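Local coordinates for possible substrate binding protein of ABC transporter system (PDB 3N0X) that probably binds branched-chain amino acids or related small solutes in the periplasm and delivers them to an ABC transporter, at residues 230-242 with 247-259. Numbering follows the deposited sequence. Where two conformers were deposited one is given.
Sequences ELSTGGNILPALA and LPGMEGATYYYYD
S232 sets its OG anti to the backbone N (chi1 178°), which brings the hydroxyl into a short hydrogen bond with E251 O at 2.5 Å; the donor lies tilted 22° from that carbonyl plane. M250, a selenomethionine with CG anti to the backbone N, lays CG 3.3 Å from L231 O, and in the conformer given its bend at chi3 carries CE to T233 CG2. Strands 230-233 and 251-254 run parallel, their N-to-C directions differing by 4°, yet direct bonds between their backbones are sparse. A water fills in, donating to L231 O and accepting from E251 N. Farther along, G235 N donates to A253 O at 2.9 Å from above the carbonyl plane, and a second water accepts a hydrogen bond from T254 OG1 while donating to N236 O and Y256 O. L238 CD2 reaches Y257 CE1 at 3.7 Å. With an alanine in place of S232, E251 O would probably lose its hydroxyl donor, and the two strands a direct tie. Strand 230-233 borders the parallel sheet and 251-254 pairs with 335-345, so the contact links two sheets of the periplasmic-binding fold. Its chemistry implies a buried seam bridged by one hydroxyl bond, one direct backbone bond and two waters, while T233 N and T233 O stay buried without a partner.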
loop_
_atom_site.group_PDB
_atom_site.type_symbol
_atom_site.label_atom_id
_atom_site.label_comp_id
_atom_site.label_asym_id
_atom_site.label_seq_id
_atom_site.Cartn_x
_atom_site.Cartn_y
_atom_site.Cartn_z
ATOM N N GLU A 230 23.527 -5.854 -8.116
ATOM C CA GLU A 230 22.140 -6.302 -8.269
ATOM C C GLU A 230 21.243 -5.092 -8.237
ATOM O O GLU A 230 21.561 -4.118 -7.552
ATOM C CB GLU A 230 21.702 -7.140 -7.047
ATOM C CG GLU A 230 22.180 -8.550 -6.985
ATOM C CD GLU A 230 21.440 -9.324 -5.907
ATOM O OE1 GLU A 230 20.180 -9.381 -5.969
ATOM O OE2 GLU A 230 22.118 -9.850 -4.993
ATOM N N LEU A 231 20.121 -5.141 -8.942
ATOM C CA LEU A 231 19.099 -4.108 -8.846
ATOM C C LEU A 231 17.994 -4.593 -7.941
ATOM O O LEU A 231 17.769 -5.794 -7.819
ATOM C CB LEU A 231 18.483 -3.816 -10.208
ATOM C CG LEU A 231 19.399 -3.343 -11.339
ATOM C CD1 LEU A 231 18.555 -3.028 -12.618
ATOM C CD2 LEU A 231 20.299 -2.150 -10.921
ATOM N N SER A 232 17.345 -3.662 -7.258
ATOM C CA SER A 232 16.239 -3.941 -6.352
ATOM C C SER A 232 15.227 -2.817 -6.422
ATOM O O SER A 232 15.571 -1.656 -6.613
ATOM C CB SER A 232 16.746 -4.140 -4.910
ATOM O OG SER A 232 15.722 -4.381 -3.931
ATOM N N THR A 233 13.950 -3.162 -6.275
ATOM C CA THR A 233 12.908 -2.168 -6.149
ATOM C C THR A 233 11.709 -2.828 -5.446
ATOM O O THR A 233 11.651 -4.079 -5.280
ATOM C CB THR A 233 12.534 -1.561 -7.512
ATOM O OG1 THR A 233 11.763 -0.375 -7.331
ATOM C CG2 THR A 233 11.762 -2.588 -8.373
ATOM N N GLY A 234 10.736 -2.022 -5.052
ATOM C CA GLY A 234 9.513 -2.560 -4.441
ATOM C C GLY A 234 8.621 -3.298 -5.426
ATOM O O GLY A 234 8.768 -3.196 -6.650
ATOM N N GLY A 235 7.638 -3.990 -4.871
ATOM C CA GLY A 235 6.670 -4.716 -5.686
ATOM C C GLY A 235 5.674 -3.774 -6.307
ATOM O O GLY A 235 5.757 -2.551 -6.142
ATOM N N ASN A 236 4.710 -4.341 -6.996
ATOM C CA ASN A 236 3.750 -3.507 -7.711
ATOM C C ASN A 236 2.559 -4.353 -8.113
ATOM O O ASN A 236 2.517 -5.545 -7.885
ATOM C CB ASN A 236 4.385 -2.828 -8.961
ATOM C CG ASN A 236 3.860 -1.441 -9.196
ATOM O OD1 ASN A 236 2.681 -1.141 -8.967
ATOM N ND2 ASN A 236 4.776 -0.537 -9.591
ATOM N N ILE A 237 1.581 -3.673 -8.705
ATOM C CA ILE A 237 0.393 -4.330 -9.179
ATOM C C ILE A 237 0.704 -5.208 -10.375
ATOM O O ILE A 237 1.721 -5.065 -11.032
ATOM C CB ILE A 237 -0.737 -3.321 -9.500
ATOM C CG1 ILE A 237 -0.324 -2.310 -10.567
ATOM C CG2 ILE A 237 -1.160 -2.642 -8.160
ATOM C CD1 ILE A 237 -1.478 -1.409 -11.034
ATOM N N LEU A 238 -0.183 -6.153 -10.674
ATOM C CA LEU A 238 0.096 -7.135 -11.704
ATOM C C LEU A 238 0.459 -6.583 -13.096
ATOM O O LEU A 238 1.406 -7.060 -13.711
ATOM C CB LEU A 238 -1.005 -8.228 -11.776
ATOM C CG LEU A 238 -1.283 -9.030 -10.499
ATOM C CD1 LEU A 238 -2.470 -10.018 -10.701
ATOM C CD2 LEU A 238 -0.051 -9.779 -10.026
ATOM N N PRO A 239 -0.301 -5.592 -13.627
ATOM C CA PRO A 239 0.129 -5.040 -14.923
ATOM C C PRO A 239 1.540 -4.452 -14.921
ATOM O O PRO A 239 2.279 -4.563 -15.916
ATOM C CB PRO A 239 -0.894 -3.949 -15.202
ATOM C CG PRO A 239 -2.072 -4.276 -14.365
ATOM C CD PRO A 239 -1.555 -4.981 -13.136
ATOM N N ALA A 240 1.914 -3.839 -13.816
ATOM C CA ALA A 240 3.253 -3.268 -13.676
ATOM C C ALA A 240 4.368 -4.321 -13.539
ATOM O O ALA A 240 5.542 -4.048 -13.844
ATOM C CB ALA A 240 3.284 -2.303 -12.486
ATOM N N LEU A 241 4.018 -5.513 -13.067
ATOM C CA LEU A 241 4.990 -6.602 -12.900
ATOM C C LEU A 241 5.397 -7.270 -14.233
ATOM O O LEU A 241 6.335 -8.071 -14.234
ATOM C CB LEU A 241 4.448 -7.659 -11.924
ATOM C CG LEU A 241 4.289 -7.292 -10.458
ATOM C CD1 LEU A 241 3.730 -8.478 -9.690
ATOM C CD2 LEU A 241 5.638 -6.820 -9.869
ATOM N N ALA A 242 4.706 -6.971 -15.348
ATOM C CA ALA A 242 5.149 -7.485 -16.664
ATOM C C ALA A 242 6.615 -7.062 -16.927
ATOM O O ALA A 242 7.444 -7.881 -17.370
ATOM C CB ALA A 242 4.241 -6.985 -17.806
ATOM N N LEU A 247 13.919 -8.917 -15.027
ATOM C CA LEU A 247 14.752 -8.833 -13.813
ATOM C C LEU A 247 14.722 -10.133 -12.981
ATOM O O LEU A 247 14.386 -10.108 -11.785
ATOM C CB LEU A 247 14.265 -7.646 -12.966
ATOM C CG LEU A 247 14.231 -6.262 -13.642
ATOM C CD1 LEU A 247 13.334 -5.254 -12.903
ATOM C CD2 LEU A 247 15.669 -5.794 -13.741
ATOM N N PRO A 248 15.015 -11.280 -13.599
ATOM C CA PRO A 248 14.959 -12.519 -12.854
ATOM C C PRO A 248 15.820 -12.476 -11.589
ATOM O O PRO A 248 16.955 -12.007 -11.629
ATOM C CB PRO A 248 15.486 -13.557 -13.855
ATOM C CG PRO A 248 16.253 -12.767 -14.829
ATOM C CD PRO A 248 15.518 -11.503 -14.968
ATOM N N GLY A 249 15.270 -12.937 -10.472
ATOM C CA GLY A 249 16.001 -13.035 -9.226
ATOM C C GLY A 249 16.003 -11.742 -8.416
ATOM O O GLY A 249 16.530 -11.729 -7.308
HETATM N N MSE A 250 15.434 -10.671 -8.965
HETATM C CA MSE A 250 15.381 -9.403 -8.247
HETATM C C MSE A 250 14.622 -9.595 -6.944
HETATM O O MSE A 250 13.562 -10.247 -6.902
HETATM C CB MSE A 250 14.706 -8.304 -9.056
HETATM C CG MSE A 250 14.712 -6.961 -8.328
HETATM SE SE MSE A 250 14.281 -5.489 -9.481
HETATM C CE MSE A 250 12.585 -5.984 -9.844
ATOM N N GLU A 251 15.133 -8.979 -5.878
ATOM C CA GLU A 251 14.429 -8.991 -4.626
ATOM C C GLU A 251 14.022 -7.594 -4.185
ATOM O O GLU A 251 14.628 -6.602 -4.540
ATOM C CB GLU A 251 15.281 -9.607 -3.528
ATOM C CG GLU A 251 15.654 -11.060 -3.816
ATOM C CD GLU A 251 16.399 -11.785 -2.709
ATOM O OE1 GLU A 251 16.487 -11.282 -1.550
ATOM O OE2 GLU A 251 16.897 -12.895 -3.034
ATOM N N GLY A 252 13.017 -7.558 -3.335
ATOM C CA GLY A 252 12.461 -6.362 -2.781
ATOM C C GLY A 252 11.375 -6.718 -1.813
ATOM O O GLY A 252 11.214 -7.910 -1.448
ATOM N N ALA A 253 10.561 -5.718 -1.465
ATOM C CA ALA A 253 9.374 -5.976 -0.676
ATOM C C ALA A 253 8.139 -5.420 -1.325
ATOM O O ALA A 253 8.201 -4.436 -2.050
ATOM C CB ALA A 253 9.523 -5.383 0.736
ATOM N N THR A 254 7.017 -6.088 -1.062
ATOM C CA THR A 254 5.721 -5.727 -1.607
ATOM C C THR A 254 4.604 -5.723 -0.563
ATOM O O THR A 254 4.629 -6.451 0.436
ATOM C CB THR A 254 5.336 -6.656 -2.806
ATOM O OG1 THR A 254 4.251 -6.043 -3.540
ATOM C CG2 THR A 254 5.018 -8.098 -2.353
ATOM N N TYR A 255 3.595 -4.910 -0.844
ATOM C CA TYR A 255 2.381 -4.857 -0.029
ATOM C C TYR A 255 1.565 -6.156 -0.149
ATOM O O TYR A 255 0.921 -6.589 0.801
ATOM C CB TYR A 255 1.538 -3.649 -0.524
ATOM C CG TYR A 255 0.067 -3.623 -0.114
ATOM C CD1 TYR A 255 -0.342 -3.327 1.190
ATOM C CD2 TYR A 255 -0.900 -3.847 -1.044
ATOM C CE1 TYR A 255 -1.691 -3.282 1.535
ATOM C CE2 TYR A 255 -2.234 -3.871 -0.694
ATOM C CZ TYR A 255 -2.633 -3.544 0.583
ATOM O OH TYR A 255 -3.978 -3.507 0.900
ATOM N N TYR A 256 1.550 -6.740 -1.336
ATOM C CA TYR A 256 0.711 -7.888 -1.634
ATOM C C TYR A 256 1.139 -8.565 -2.933
ATOM O O TYR A 256 1.614 -7.920 -3.859
ATOM C CB TYR A 256 -0.758 -7.466 -1.766
ATOM C CG TYR A 256 -1.765 -8.614 -1.938
ATOM C CD1 TYR A 256 -2.181 -9.403 -0.855
ATOM C CD2 TYR A 256 -2.334 -8.873 -3.182
ATOM C CE1 TYR A 256 -3.122 -10.416 -1.040
ATOM C CE2 TYR A 256 -3.260 -9.866 -3.369
ATOM C CZ TYR A 256 -3.626 -10.664 -2.284
ATOM O OH TYR A 256 -4.560 -11.654 -2.507
ATOM N N TYR A 257 0.971 -9.882 -2.974
ATOM C CA TYR A 257 0.990 -10.680 -4.217
ATOM C C TYR A 257 0.070 -11.843 -3.895
ATOM O O TYR A 257 0.225 -12.456 -2.851
ATOM C CB TYR A 257 2.403 -11.120 -4.627
ATOM C CG TYR A 257 2.411 -11.942 -5.882
ATOM C CD1 TYR A 257 2.287 -11.331 -7.114
ATOM C CD2 TYR A 257 2.508 -13.314 -5.841
ATOM C CE1 TYR A 257 2.275 -12.080 -8.281
ATOM C CE2 TYR A 257 2.517 -14.074 -6.980
ATOM C CZ TYR A 257 2.383 -13.461 -8.196
ATOM O OH TYR A 257 2.345 -14.244 -9.326
ATOM N N TYR A 258 -0.885 -12.124 -4.771
ATOM C CA TYR A 258 -1.964 -13.058 -4.451
ATOM C C TYR A 258 -1.507 -14.409 -3.908
ATOM O O TYR A 258 -2.162 -14.970 -3.038
ATOM C CB TYR A 258 -2.908 -13.257 -5.645
ATOM C CG TYR A 258 -2.296 -13.879 -6.884
ATOM C CD1 TYR A 258 -1.598 -13.106 -7.805
ATOM C CD2 TYR A 258 -2.452 -15.230 -7.148
ATOM C CE1 TYR A 258 -1.043 -13.681 -8.964
ATOM C CE2 TYR A 258 -1.908 -15.812 -8.299
ATOM C CZ TYR A 258 -1.202 -15.034 -9.199
ATOM O OH TYR A 258 -0.639 -15.633 -10.332
ATOM N N ASP A 259 -0.410 -14.945 -4.445
ATOM C CA ASP A 259 -0.016 -16.314 -4.114
ATOM C C ASP A 259 0.878 -16.369 -2.898
ATOM O O ASP A 259 1.264 -17.452 -2.481
ATOM C CB ASP A 259 0.673 -17.003 -5.309
ATOM C CG ASP A 259 0.617 -18.546 -5.239
ATOM O OD1 ASP A 259 -0.446 -19.092 -4.899
ATOM O OD2 ASP A 259 1.628 -19.211 -5.577
HETATM O O HOH W 1 17.822 -7.821 -5.986
HETATM O O HOH W 2 3.332 -7.255 -5.660
#